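Local coordinates for alkaline phosphatase (PDB 2W5V), which probably hydrolyses phosphate monoesters through a phosphorylated serine intermediate, at an active site holding two zinc ions and one magnesium ion, at residues Pro34-Leu39 and Ser247-Met252; Asn293-Val298 and Val344-Pro349; Ser351-Gly356 and Phe364-Lys369. The protein carries 1 engineered substitution. One frame throughout, in Å; residues are numbered along the deposited sequence.

Contact 1 (Pro34-Leu39 and Ser247-Met252); sequences PKNVIL and SAFFIM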
ATOM      1  N   PRO B  34      -0.947  11.161  23.122  1.00 20.28           N
ATOM      2  CA  PRO B  34      -2.160  10.377  23.383  1.00 20.02           C
ATOM      3  C   PRO B  34      -2.153   9.824  24.796  1.00 21.55           C
ATOM      4  O   PRO B  34      -1.099   9.407  25.277  1.00 19.22           O
ATOM      5  CB  PRO B  34      -2.053   9.201  22.405  1.00 24.57           C
ATOM      6  CG  PRO B  34      -0.671   9.249  21.825  1.00 22.95           C
ATOM      7  CD  PRO B  34       0.086  10.389  22.416  1.00 25.20           C
ATOM      8  N   LYS B  35      -3.310   9.812  25.443  1.00 19.05           N
ATOM      9  CA  LYS B  35      -3.453   9.159  26.740  1.00 18.88           C
ATOM     10  C   LYS B  35      -3.656   7.659  26.555  1.00 22.36           C
ATOM     11  O   LYS B  35      -3.085   6.843  27.284  1.00 21.12           O
ATOM     12  CB  LYS B  35      -4.638   9.757  27.491  1.00 20.94           C
ATOM     13  CG  LYS B  35      -5.039   9.007  28.763  1.00 25.47           C
ATOM     14  CD  LYS B  35      -6.205   9.714  29.458  1.00 27.93           C
ATOM     15  CE  LYS B  35      -6.564   9.050  30.777  1.00 35.96           C
ATOM     16  NZ  LYS B  35      -7.512   9.873  31.580  1.00 37.29           N
ATOM     17  N   ASN B  36      -4.466   7.309  25.561  1.00 20.22           N
ATOM     18  CA  ASN B  36      -4.811   5.924  25.261  1.00 18.71           C
ATOM     19  C   ASN B  36      -4.297   5.495  23.894  1.00 22.26           C
ATOM     20  O   ASN B  36      -4.117   6.320  23.000  1.00 19.51           O
ATOM     21  CB  ASN B  36      -6.330   5.753  25.269  1.00 20.92           C
ATOM     22  CG  ASN B  36      -6.981   6.352  26.496  1.00 29.19           C
ATOM     23  OD1 ASN B  36      -6.659   5.983  27.620  1.00 28.12           O
ATOM     24  ND2 ASN B  36      -7.921   7.270  26.284  1.00 24.25           N
ATOM     25  N   VAL B  37      -4.097   4.193  23.727  1.00 19.72           N
ATOM     26  CA  VAL B  37      -3.681   3.640  22.447  1.00 15.89           C
ATOM     27  C   VAL B  37      -4.505   2.390  22.132  1.00 17.39           C
ATOM     28  O   VAL B  37      -4.674   1.515  22.982  1.00 18.85           O
ATOM     29  CB  VAL B  37      -2.202   3.245  22.466  1.00 15.86           C
ATOM     30  CG1 VAL B  37      -1.810   2.634  21.127  1.00 18.58           C
ATOM     31  CG2 VAL B  37      -1.333   4.448  22.775  1.00 20.83           C
ATOM     32  N   ILE B  38      -5.048   2.332  20.923  1.00 17.37           N
ATOM     33  CA  ILE B  38      -5.700   1.127  20.434  1.00 15.40           C
ATOM     34  C   ILE B  38      -4.948   0.658  19.196  1.00 18.50           C
ATOM     35  O   ILE B  38      -4.825   1.395  18.222  1.00 18.49           O
ATOM     36  CB  ILE B  38      -7.165   1.390  20.071  1.00 19.63           C
ATOM     37  CG1 ILE B  38      -7.938   1.898  21.299  1.00 19.60           C
ATOM     38  CG2 ILE B  38      -7.793   0.125  19.502  1.00 18.45           C
ATOM     39  CD1 ILE B  38      -9.295   2.499  20.962  1.00 24.53           C
ATOM     40  N   LEU B  39      -4.413  -0.556  19.249  1.00 14.99           N
ATOM     41  CA  LEU B  39      -3.679  -1.118  18.125  1.00 15.36           C
ATOM     42  C   LEU B  39      -4.483  -2.261  17.504  1.00 22.04           C
ATOM     43  O   LEU B  39      -4.708  -3.286  18.141  1.00 16.61           O
ATOM     44  CB  LEU B  39      -2.316  -1.620  18.600  1.00 14.44           C
ATOM     45  CG  LEU B  39      -1.530  -2.402  17.558  1.00 16.71           C
ATOM     46  CD1 LEU B  39      -1.251  -1.531  16.330  1.00 18.58           C
ATOM     47  CD2 LEU B  39      -0.243  -2.916  18.170  1.00 15.35           C
ATOM     48  N   SER B 247      -8.939   5.890  33.951  1.00 32.37           N
ATOM     49  CA  SER B 247      -7.646   5.264  33.724  1.00 28.87           C
ATOM     50  C   SER B 247      -7.263   5.335  32.248  1.00 27.30           C
ATOM     51  O   SER B 247      -8.121   5.287  31.380  1.00 25.72           O
ATOM     52  CB  SER B 247      -7.706   3.806  34.177  1.00 30.29           C
ATOM     53  OG  SER B 247      -6.496   3.135  33.892  1.00 39.76           O
ATOM     54  N   ALA B 248      -5.975   5.452  31.963  1.00 24.17           N
ATOM     55  CA  ALA B 248      -5.515   5.340  30.584  1.00 27.05           C
ATOM     56  C   ALA B 248      -5.444   3.858  30.215  1.00 25.53           C
ATOM     57  O   ALA B 248      -5.365   3.001  31.094  1.00 22.39           O
ATOM     58  CB  ALA B 248      -4.165   5.990  30.426  1.00 25.06           C
ATOM     59  N   PHE B 249      -5.471   3.551  28.925  1.00 23.36           N
ATOM     60  CA  PHE B 249      -5.475   2.158  28.510  1.00 18.46           C
ATOM     61  C   PHE B 249      -4.714   1.893  27.221  1.00 15.87           C
ATOM     62  O   PHE B 249      -4.505   2.788  26.404  1.00 20.89           O
ATOM     63  CB  PHE B 249      -6.914   1.630  28.400  1.00 21.85           C
ATOM     64  CG  PHE B 249      -7.742   2.296  27.314  1.00 25.51           C
ATOM     65  CD1 PHE B 249      -7.637   1.883  25.989  1.00 23.57           C
ATOM     66  CD2 PHE B 249      -8.647   3.309  27.627  1.00 20.56           C
ATOM     67  CE1 PHE B 249      -8.402   2.475  24.989  1.00 21.94           C
ATOM     68  CE2 PHE B 249      -9.425   3.905  26.634  1.00 20.01           C
ATOM     69  CZ  PHE B 249      -9.298   3.488  25.315  1.00 22.29           C
ATOM     70  N   PHE B 250      -4.289   0.647  27.069  1.00 21.15           N
ATOM     71  CA  PHE B 250      -3.749   0.139  25.826  1.00 19.62           C
ATOM     72  C   PHE B 250      -4.533  -1.120  25.453  1.00 20.14           C
ATOM     73  O   PHE B 250      -4.731  -1.994  26.293  1.00 21.51           O
ATOM     74  CB  PHE B 250      -2.262  -0.209  25.987  1.00 15.12           C
ATOM     75  CG  PHE B 250      -1.699  -0.948  24.811  1.00 14.39           C
ATOM     76  CD1 PHE B 250      -1.172  -0.259  23.727  1.00 23.04           C
ATOM     77  CD2 PHE B 250      -1.737  -2.331  24.769  1.00 20.19           C
ATOM     78  CE1 PHE B 250      -0.677  -0.935  22.635  1.00 24.66           C
ATOM     79  CE2 PHE B 250      -1.242  -3.023  23.685  1.00 21.09           C
ATOM     80  CZ  PHE B 250      -0.710  -2.323  22.608  1.00 24.48           C
ATOM     81  N   ILE B 251      -4.987  -1.207  24.205  1.00 19.36           N
ATOM     82  CA  ILE B 251      -5.707  -2.388  23.713  1.00 16.66           C
ATOM     83  C   ILE B 251      -5.114  -2.834  22.387  1.00 21.44           C
ATOM     84  O   ILE B 251      -4.802  -1.999  21.536  1.00 19.37           O
ATOM     85  CB  ILE B 251      -7.211  -2.069  23.480  1.00 16.37           C
ATOM     86  CG1 ILE B 251      -7.912  -1.780  24.802  1.00 17.24           C
ATOM     87  CG2 ILE B 251      -7.917  -3.203  22.748  1.00 18.54           C
ATOM     88  CD1 ILE B 251      -9.258  -1.071  24.630  1.00 28.92           C
ATOM     89  N   MET B 252      -4.935  -4.141  22.220  1.00 17.04           N
ATOM     90  CA  MET B 252      -4.656  -4.727  20.911  1.00 14.92           C
ATOM     91  C   MET B 252      -5.841  -5.629  20.576  1.00 21.08           C
ATOM     92  O   MET B 252      -6.157  -6.539  21.338  1.00 20.77           O
ATOM     93  CB  MET B 252      -3.365  -5.557  20.928  1.00 19.12           C
ATOM     94  CG  MET B 252      -2.895  -6.009  19.535  1.00 17.12           C
ATOM     95  SD  MET B 252      -3.850  -7.364  18.792  1.00 22.38           S
ATOM     96  CE  MET B 252      -3.403  -8.713  19.902  1.00 24.78           C
TER
HETATM   97  O   HOH W   1      -9.073   6.769  29.231  1.00 38.00           O
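Asn-36 OD1 accepts two bonds: one from Phe-249 N at 3.0 Å, the donor tilted 16° from the carbonyl plane, and one from a water that also donates to Ser-247 O. CG is anti to the carbonyl carbon (chi1 -49°), beside the backbone N, and the side chain covers one face of the Phe-249 ring. The amide stacks on the ring, the two planes 10° apart, and Asn-36 CB stands 3.8 Å from the ring centroid in a CH-pi contact. Ile-38 CG1 meets the same ring at its edge, 3.8 Å from Phe-249 CE1. From here the strands run parallel in register. Val-37 N binds Phe-249 O, Ile-251 N binds Val-37 O, and Leu-39 N reaches Ile-251 O at 2.7 Å. On the face of Val-37 and Leu-39, Val-37 CB packs 3.9 Å from Phe-250 CD1. Asn-36 ND2 is satisfied by Thr-294 OG1, and Lys-35 NZ binds Asn-246 O. The pair forms the centre of the large, mostly parallel sheet of the alkaline phosphatase fold, between strands 124-129 and 294-299. Helix 230-242 covers the face of Ile-38, Phe-249 and Ile-251, while Met-252, on the other face, packs on Phe-141.

Contact 2 (Asn293-Val298 and Val344-Pro349); sequences NTLVIV and VFAYGP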
ATOM      1  N   ASN B 293      -8.465  11.924  23.039  1.00 24.38           N
ATOM      2  CA  ASN B 293      -7.188  11.647  23.699  1.00 23.21           C
ATOM      3  C   ASN B 293      -6.670  10.260  23.361  1.00 23.15           C
ATOM      4  O   ASN B 293      -5.848   9.702  24.092  1.00 23.68           O
ATOM      5  CB  ASN B 293      -7.336  11.744  25.221  1.00 27.86           C
ATOM      6  CG  ASN B 293      -7.629  13.151  25.692  1.00 51.66           C
ATOM      7  OD1 ASN B 293      -6.969  14.104  25.279  1.00 60.34           O
ATOM      8  ND2 ASN B 293      -8.620  13.288  26.570  1.00 59.26           N
ATOM      9  N   THR B 294      -7.158   9.699  22.259  1.00 20.85           N
ATOM     10  CA  THR B 294      -6.860   8.309  21.922  1.00 16.08           C
ATOM     11  C   THR B 294      -6.220   8.169  20.546  1.00 19.60           C
ATOM     12  O   THR B 294      -6.721   8.704  19.548  1.00 22.80           O
ATOM     13  CB  THR B 294      -8.144   7.449  21.957  1.00 24.68           C
ATOM     14  OG1 THR B 294      -8.719   7.504  23.269  1.00 22.77           O
ATOM     15  CG2 THR B 294      -7.845   5.997  21.594  1.00 24.32           C
ATOM     16  N   LEU B 295      -5.113   7.439  20.504  1.00 19.21           N
ATOM     17  CA  LEU B 295      -4.430   7.136  19.255  1.00 20.13           C
ATOM     18  C   LEU B 295      -4.867   5.764  18.760  1.00 16.61           C
ATOM     19  O   LEU B 295      -4.784   4.777  19.486  1.00 16.48           O
ATOM     20  CB  LEU B 295      -2.917   7.155  19.468  1.00 22.75           C
ATOM     21  CG  LEU B 295      -2.064   6.544  18.357  1.00 18.80           C
ATOM     22  CD1 LEU B 295      -2.045   7.455  17.122  1.00 18.23           C
ATOM     23  CD2 LEU B 295      -0.650   6.262  18.853  1.00 18.54           C
ATOM     24  N   VAL B 296      -5.342   5.706  17.527  1.00 17.02           N
ATOM     25  CA  VAL B 296      -5.728   4.440  16.925  1.00 14.72           C
ATOM     26  C   VAL B 296      -4.756   4.102  15.809  1.00 17.64           C
ATOM     27  O   VAL B 296      -4.568   4.891  14.883  1.00 17.91           O
ATOM     28  CB  VAL B 296      -7.139   4.507  16.335  1.00 19.34           C
ATOM     29  CG1 VAL B 296      -7.495   3.183  15.686  1.00 14.61           C
ATOM     30  CG2 VAL B 296      -8.163   4.886  17.409  1.00 16.99           C
ATOM     31  N   ILE B 297      -4.140   2.929  15.909  1.00 12.84           N
ATOM     32  CA  ILE B 297      -3.206   2.450  14.902  1.00 14.00           C
ATOM     33  C   ILE B 297      -3.747   1.168  14.293  1.00 13.79           C
ATOM     34  O   ILE B 297      -4.152   0.256  15.013  1.00 18.00           O
ATOM     35  CB  ILE B 297      -1.829   2.132  15.511  1.00 17.13           C
ATOM     36  CG1 ILE B 297      -1.247   3.371  16.198  1.00 17.98           C
ATOM     37  CG2 ILE B 297      -0.883   1.607  14.432  1.00 14.54           C
ATOM     38  CD1 ILE B 297      -0.245   3.027  17.287  1.00 17.14           C
ATOM     39  N   VAL B 298      -3.760   1.109  12.968  1.00 13.71           N
ATOM     40  CA  VAL B 298      -4.222  -0.078  12.249  1.00 16.66           C
ATOM     41  C   VAL B 298      -3.122  -0.561  11.316  1.00 17.13           C
ATOM     42  O   VAL B 298      -2.599   0.213  10.501  1.00 18.03           O
ATOM     43  CB  VAL B 298      -5.466   0.216  11.383  1.00 18.01           C
ATOM     44  CG1 VAL B 298      -5.838  -1.019  10.573  1.00 18.64           C
ATOM     45  CG2 VAL B 298      -6.653   0.670  12.248  1.00 15.94           C
ATOM     46  N   VAL B 344       0.285   1.104   7.180  1.00 13.09           N
ATOM     47  CA  VAL B 344      -0.026   1.453   8.553  1.00 14.43           C
ATOM     48  C   VAL B 344      -0.925   2.674   8.499  1.00 16.38           C
ATOM     49  O   VAL B 344      -0.638   3.626   7.765  1.00 17.23           O
ATOM     50  CB  VAL B 344       1.243   1.870   9.308  1.00  9.79           C
ATOM     51  CG1 VAL B 344       0.896   2.386  10.714  1.00 13.47           C
ATOM     52  CG2 VAL B 344       2.240   0.714   9.346  1.00 10.19           C
ATOM     53  N   PHE B 345      -2.010   2.647   9.270  1.00 13.43           N
ATOM     54  CA  PHE B 345      -2.930   3.775   9.360  1.00 14.46           C
ATOM     55  C   PHE B 345      -2.953   4.269  10.801  1.00 15.98           C
ATOM     56  O   PHE B 345      -2.992   3.465  11.735  1.00 17.23           O
ATOM     57  CB  PHE B 345      -4.347   3.359   8.950  1.00 15.01           C
ATOM     58  CG  PHE B 345      -4.440   2.736   7.580  1.00 16.17           C
ATOM     59  CD1 PHE B 345      -4.714   3.517   6.460  1.00 16.51           C
ATOM     60  CD2 PHE B 345      -4.279   1.371   7.412  1.00 16.07           C
ATOM     61  CE1 PHE B 345      -4.804   2.949   5.193  1.00 15.34           C
ATOM     62  CE2 PHE B 345      -4.377   0.789   6.149  1.00 14.42           C
ATOM     63  CZ  PHE B 345      -4.645   1.587   5.031  1.00 11.80           C
ATOM     64  N   ALA B 346      -2.939   5.585  10.994  1.00 13.31           N
ATOM     65  CA  ALA B 346      -3.000   6.128  12.352  1.00 13.68           C
ATOM     66  C   ALA B 346      -3.886   7.365  12.449  1.00 11.06           C
ATOM     67  O   ALA B 346      -3.828   8.251  11.606  1.00 18.49           O
ATOM     68  CB  ALA B 346      -1.595   6.436  12.874  1.00 11.61           C
ATOM     69  N   TYR B 347      -4.692   7.416  13.501  1.00 11.06           N
ATOM     70  CA  TYR B 347      -5.578   8.541  13.748  1.00 15.62           C
ATOM     71  C   TYR B 347      -5.440   8.978  15.199  1.00 20.70           C
ATOM     72  O   TYR B 347      -5.395   8.136  16.094  1.00 20.57           O
ATOM     73  CB  TYR B 347      -7.037   8.150  13.508  1.00 17.87           C
ATOM     74  CG  TYR B 347      -7.973   9.276  13.883  1.00 22.89           C
ATOM     75  CD1 TYR B 347      -8.333  10.236  12.950  1.00 25.87           C
ATOM     76  CD2 TYR B 347      -8.450   9.408  15.183  1.00 24.37           C
ATOM     77  CE1 TYR B 347      -9.165  11.284  13.294  1.00 32.35           C
ATOM     78  CE2 TYR B 347      -9.281  10.456  15.536  1.00 31.27           C
ATOM     79  CZ  TYR B 347      -9.636  11.390  14.589  1.00 37.73           C
ATOM     80  OH  TYR B 347     -10.465  12.437  14.928  1.00 48.16           O
ATOM     81  N   GLY B 348      -5.409  10.285  15.438  1.00 20.56           N
ATOM     82  CA  GLY B 348      -5.421  10.802  16.795  1.00 18.78           C
ATOM     83  C   GLY B 348      -4.100  11.440  17.188  1.00 17.41           C
ATOM     84  O   GLY B 348      -3.206  11.584  16.355  1.00 20.55           O
ATOM     85  N   PRO B 349      -3.976  11.840  18.459  1.00 17.97           N
ATOM     86  CA  PRO B 349      -2.764  12.490  18.973  1.00 18.55           C
ATOM     87  C   PRO B 349      -1.538  11.625  18.735  1.00 21.44           C
ATOM     88  O   PRO B 349      -1.532  10.466  19.144  1.00 21.31           O
ATOM     89  CB  PRO B 349      -3.029  12.595  20.478  1.00 18.61           C
ATOM     90  CG  PRO B 349      -4.495  12.567  20.620  1.00 23.37           C
ATOM     91  CD  PRO B 349      -5.030  11.734  19.483  1.00 20.50           C
TER
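Leu-295 drapes its side chain over the backbone where strand 344-347 gives way to Gly-348 and Pro-349: CB lies 3.6 Å from Pro-349 O, and CD1 sits 3.6 Å from Tyr-347 O. CG stands anti to the backbone N (chi1 166°), beside the carbonyl carbon; further out, CD1 only loosely approaches Ala-346 CB, at 4.4 Å. Gly-348, nearest Leu-295 across the strands, has no side chain; a beta carbon there would run into Thr-294 O. Past it the Pro-349 ring packs against Thr-294 and Asn-293, CD 3.5 Å from Thr-294 O and CG 4.2 Å from Asn-293 C. An alanine in place of Pro-349 would probably open a gap beside Thr-294 O and Asn-293 and let the backbone here turn more freely. Two antiparallel hydrogen-bonded pairs, Val-296 with Tyr-347 and Val-298 with Phe-345, hold the strands by four nearly straight bonds. Between them Ile-297 pairs with Ala-346, without hydrogen bonds. Ile-297 CG2 fits beside Val-344 CG1 at 4.2 Å, the two side chains pointing the same way. On the other face, Val-298 CB and Phe-345 CB touch at 4.1 Å, and the Phe-345 ring turns an edge to Val-298 O. Helix 267-291 covers the Val-296 and Val-298 side, and helix 362-371 the Leu-295 and Ile-297 side. Strands 36-42 and 68-73 flank the pair, and Phe-345 also packs on Leu-71 of the second subunit.

Contact 3 (Ser351-Gly356 and Phe364-Lys369); sequences SEEFIG and FHKILK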
ATOM      1  N   SER B 351      -0.458  10.647  15.810  1.00 15.36           N
ATOM      2  CA  SER B 351      -0.608   9.783  14.636  1.00 18.07           C
ATOM      3  C   SER B 351       0.392  10.123  13.520  1.00 18.29           C
ATOM      4  O   SER B 351       0.739   9.264  12.707  1.00 18.88           O
ATOM      5  CB  SER B 351      -2.053   9.808  14.109  1.00 16.93           C
ATOM      6  OG  SER B 351      -2.452  11.122  13.746  1.00 20.75           O
ATOM      7  N   GLU B 352       0.874  11.363  13.495  1.00 18.70           N
ATOM      8  CA  GLU B 352       1.812  11.792  12.454  1.00 18.53           C
ATOM      9  C   GLU B 352       3.151  11.045  12.560  1.00 22.01           C
ATOM     10  O   GLU B 352       3.898  10.956  11.596  1.00 17.25           O
ATOM     11  CB  GLU B 352       2.063  13.303  12.524  1.00 33.36           C
ATOM     12  CG  GLU B 352       0.846  14.184  12.231  1.00 44.85           C
ATOM     13  CD  GLU B 352      -0.167  14.252  13.379  1.00 54.81           C
ATOM     14  OE1 GLU B 352       0.106  13.736  14.494  1.00 40.27           O
ATOM     15  OE2 GLU B 352      -1.250  14.836  13.157  1.00 63.12           O
ATOM     16  N   GLU B 353       3.454  10.525  13.744  1.00 16.09           N
ATOM     17  CA  GLU B 353       4.698   9.791  13.944  1.00 15.20           C
ATOM     18  C   GLU B 353       4.773   8.535  13.076  1.00 17.89           C
ATOM     19  O   GLU B 353       5.862   8.018  12.807  1.00 15.20           O
ATOM     20  CB  GLU B 353       4.855   9.412  15.421  1.00 21.86           C
ATOM     21  CG  GLU B 353       6.170   8.721  15.742  1.00 27.20           C
ATOM     22  CD  GLU B 353       7.378   9.601  15.458  1.00 42.21           C
ATOM     23  OE1 GLU B 353       7.290  10.826  15.692  1.00 37.79           O
ATOM     24  OE2 GLU B 353       8.416   9.066  15.006  1.00 52.26           O
ATOM     25  N   PHE B 354       3.620   8.056  12.614  1.00 14.98           N
ATOM     26  CA  PHE B 354       3.573   6.761  11.935  1.00 14.64           C
ATOM     27  C   PHE B 354       3.622   6.816  10.403  1.00 16.16           C
ATOM     28  O   PHE B 354       3.404   5.794   9.748  1.00 14.93           O
ATOM     29  CB  PHE B 354       2.351   5.965  12.409  1.00 15.00           C
ATOM     30  CG  PHE B 354       2.400   5.629  13.867  1.00 18.51           C
ATOM     31  CD1 PHE B 354       2.048   6.574  14.821  1.00 21.72           C
ATOM     32  CD2 PHE B 354       2.860   4.390  14.292  1.00 19.54           C
ATOM     33  CE1 PHE B 354       2.120   6.281  16.174  1.00 15.84           C
ATOM     34  CE2 PHE B 354       2.941   4.091  15.645  1.00 17.07           C
ATOM     35  CZ  PHE B 354       2.579   5.039  16.585  1.00 18.43           C
ATOM     36  N   ILE B 355       3.927   7.980   9.830  1.00 16.51           N
ATOM     37  CA  ILE B 355       4.007   8.098   8.367  1.00 14.64           C
ATOM     38  C   ILE B 355       5.386   7.681   7.850  1.00 16.49           C
ATOM     39  O   ILE B 355       6.247   7.279   8.625  1.00 15.99           O
ATOM     40  CB  ILE B 355       3.652   9.515   7.880  1.00 16.83           C
ATOM     41  CG1 ILE B 355       4.703  10.534   8.327  1.00 19.83           C
ATOM     42  CG2 ILE B 355       2.252   9.916   8.369  1.00 17.16           C
ATOM     43  CD1 ILE B 355       4.372  11.963   7.901  1.00 22.84           C
ATOM     44  N   GLY B 356       5.600   7.759   6.543  1.00 16.92           N
ATOM     45  CA  GLY B 356       6.855   7.292   5.980  1.00 14.55           C
ATOM     46  C   GLY B 356       6.989   5.773   5.961  1.00 15.67           C
ATOM     47  O   GLY B 356       6.013   5.034   6.145  1.00 17.26           O
ATOM     48  N   PHE B 364       6.642  -0.411  17.714  1.00 17.93           N
ATOM     49  CA  PHE B 364       6.813  -0.425  19.174  1.00 16.19           C
ATOM     50  C   PHE B 364       7.463   0.866  19.649  1.00 16.51           C
ATOM     51  O   PHE B 364       6.979   1.514  20.574  1.00 17.37           O
ATOM     52  CB  PHE B 364       7.675  -1.619  19.604  1.00 15.26           C
ATOM     53  CG  PHE B 364       8.139  -1.564  21.045  1.00 15.22           C
ATOM     54  CD1 PHE B 364       7.442  -2.240  22.039  1.00 17.23           C
ATOM     55  CD2 PHE B 364       9.279  -0.850  21.400  1.00 16.31           C
ATOM     56  CE1 PHE B 364       7.867  -2.206  23.364  1.00 22.52           C
ATOM     57  CE2 PHE B 364       9.711  -0.807  22.731  1.00 19.29           C
ATOM     58  CZ  PHE B 364       8.999  -1.487  23.710  1.00 20.57           C
ATOM     59  N   HIS B 365       8.567   1.231  19.009  1.00 15.81           N
ATOM     60  CA  HIS B 365       9.329   2.394  19.440  1.00 17.83           C
ATOM     61  C   HIS B 365       8.558   3.687  19.230  1.00 16.58           C
ATOM     62  O   HIS B 365       8.686   4.629  20.007  1.00 17.43           O
ATOM     63  CB  HIS B 365      10.689   2.399  18.753  1.00 18.27           C
ATOM     64  CG  HIS B 365      11.532   1.221  19.137  1.00 21.17           C
ATOM     65  ND1 HIS B 365      12.153   1.125  20.366  1.00 24.41           N
ATOM     66  CD2 HIS B 365      11.817   0.071  18.481  1.00 21.82           C
ATOM     67  CE1 HIS B 365      12.799  -0.025  20.440  1.00 23.31           C
ATOM     68  NE2 HIS B 365      12.610  -0.685  19.309  1.00 20.50           N
ATOM     69  N   LYS B 366       7.735   3.713  18.187  1.00 19.34           N
ATOM     70  CA  LYS B 366       6.893   4.870  17.926  1.00 20.16           C
ATOM     71  C   LYS B 366       5.764   5.006  18.949  1.00 18.85           C
ATOM     72  O   LYS B 366       5.444   6.115  19.361  1.00 18.17           O
ATOM     73  CB  LYS B 366       6.341   4.825  16.495  1.00 12.64           C
ATOM     74  CG  LYS B 366       7.434   4.976  15.422  1.00 15.63           C
ATOM     75  CD  LYS B 366       6.838   4.802  14.020  1.00 19.35           C
ATOM     76  CE  LYS B 366       7.878   5.090  12.937  1.00 20.19           C
ATOM     77  NZ  LYS B 366       8.230   6.539  12.893  1.00 18.44           N
ATOM     78  N   ILE B 367       5.156   3.893  19.357  1.00 15.95           N
ATOM     79  CA  ILE B 367       4.121   3.962  20.396  1.00 15.20           C
ATOM     80  C   ILE B 367       4.740   4.463  21.696  1.00 20.26           C
ATOM     81  O   ILE B 367       4.196   5.334  22.365  1.00 18.32           O
ATOM     82  CB  ILE B 367       3.450   2.611  20.647  1.00 16.00           C
ATOM     83  CG1 ILE B 367       2.564   2.227  19.459  1.00 16.51           C
ATOM     84  CG2 ILE B 367       2.617   2.664  21.921  1.00 16.48           C
ATOM     85  CD1 ILE B 367       2.104   0.765  19.496  1.00 15.19           C
ATOM     86  N   LEU B 368       5.898   3.913  22.038  1.00 20.40           N
ATOM     87  CA  LEU B 368       6.619   4.359  23.222  1.00 22.25           C
ATOM     88  C   LEU B 368       6.933   5.865  23.122  1.00 24.61           C
ATOM     89  O   LEU B 368       6.700   6.629  24.064  1.00 22.68           O
ATOM     90  CB  LEU B 368       7.891   3.518  23.385  1.00 22.30           C
ATOM     91  CG  LEU B 368       8.603   3.461  24.724  1.00 29.20           C
ATOM     92  CD1 LEU B 368       7.601   3.303  25.861  1.00 24.41           C
ATOM     93  CD2 LEU B 368       9.606   2.312  24.716  1.00 30.42           C
ATOM     94  N   LYS B 369       7.421   6.298  21.961  1.00 22.32           N
ATOM     95  CA  LYS B 369       7.781   7.698  21.767  1.00 26.39           C
ATOM     96  C   LYS B 369       6.610   8.671  21.961  1.00 25.18           C
ATOM     97  O   LYS B 369       6.739   9.666  22.669  1.00 27.71           O
ATOM     98  CB  LYS B 369       8.410   7.915  20.386  1.00 27.31           C
ATOM     99  CG  LYS B 369       8.742   9.366  20.107  1.00 27.71           C
ATOM    100  CD  LYS B 369       9.312   9.565  18.715  1.00 35.96           C
ATOM    101  CE  LYS B 369       9.538  11.049  18.435  1.00 43.14           C
ATOM    102  NZ  LYS B 369      10.178  11.272  17.107  1.00 41.97           N
TER
HETATM  103  O   HOH W   2       8.570   7.495   9.894  1.00 29.50           O
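Lys-366 NZ donates to Glu-353 O at 2.8 Å, close to the direction of the carbonyl bond, and makes a salt bridge to Glu-353 OE2 at 3.3 Å, weak as a hydrogen bond. The last torsion of Lys-366 (chi4 -69°) bends an otherwise extended chain, placing NZ beside the carbonyl of Glu-353, in the 3-10 segment 351-353. A water accepts a further bond from NZ at 3.2 Å and donates to Ile-355 O at 2.7 Å, so the ammonium group is tied to two carbonyls of the loop, one directly and one through water. The other carboxylate oxygen, Glu-353 OE1, makes the second salt bridge, again a weak hydrogen bond, with Lys-369 NZ at 3.2 Å. Lys-366 and Lys-369 are three residues apart on the helix and form a salt-bridge network with the one carboxylate; the bend of Glu-353 at chi2 (62°) turns its CD away from an extended course. Two positive groups close by are likely to stabilise the negative charge of Glu-353. Beside these charges the Phe-354 and Lys-366 side chains run past one another, pointing opposite ways, with Phe-354 CE2 3.6 Å from Lys-366 CB; Phe-354 CZ meets Ile-367 CG1 at 4.0 Å.

Further out, Phe-354 N binds Ser-351 O at 3.1 Å, a bond within the turn that carries Glu-353 and Phe-354. Ser-351 OG in turn binds Gly-348 O. Tyr-358 adds a cation-pi partner for Lys-366, and its OH is hydrogen-bonded to Phe-354 O. The contact thus packs the loop between strands 342-347 and 356-359 against helix 362-371, beside strand 294-299, whose Ile-297 touches both Phe-354 and Ile-367. Phe-364 and Leu-368 of this helix rest on helix 114-120.

Overall arrangement
From the N terminus, strand 36-42 first meets strand 249-255 in contact 1, closing a loop of 207 residues that includes several helices and sheet strands. Contact 2 then opens, bringing strand 342-347 back against 294-299 over 45 residues, and contact 3 folds 351-356 onto residues 364-369 of helix 362-371 across only seven. The three follow in series; none nests in or crosses another. Contacts 1 and 2 are joined in one sheet, strands 36-42 and 294-299 being neighbours linked by probable hydrogen bonds between Ile-38 and both Leu-295 and Ile-297. Contact 3 packs on one face of that sheet, so the C-terminal helix is tied to the central strands.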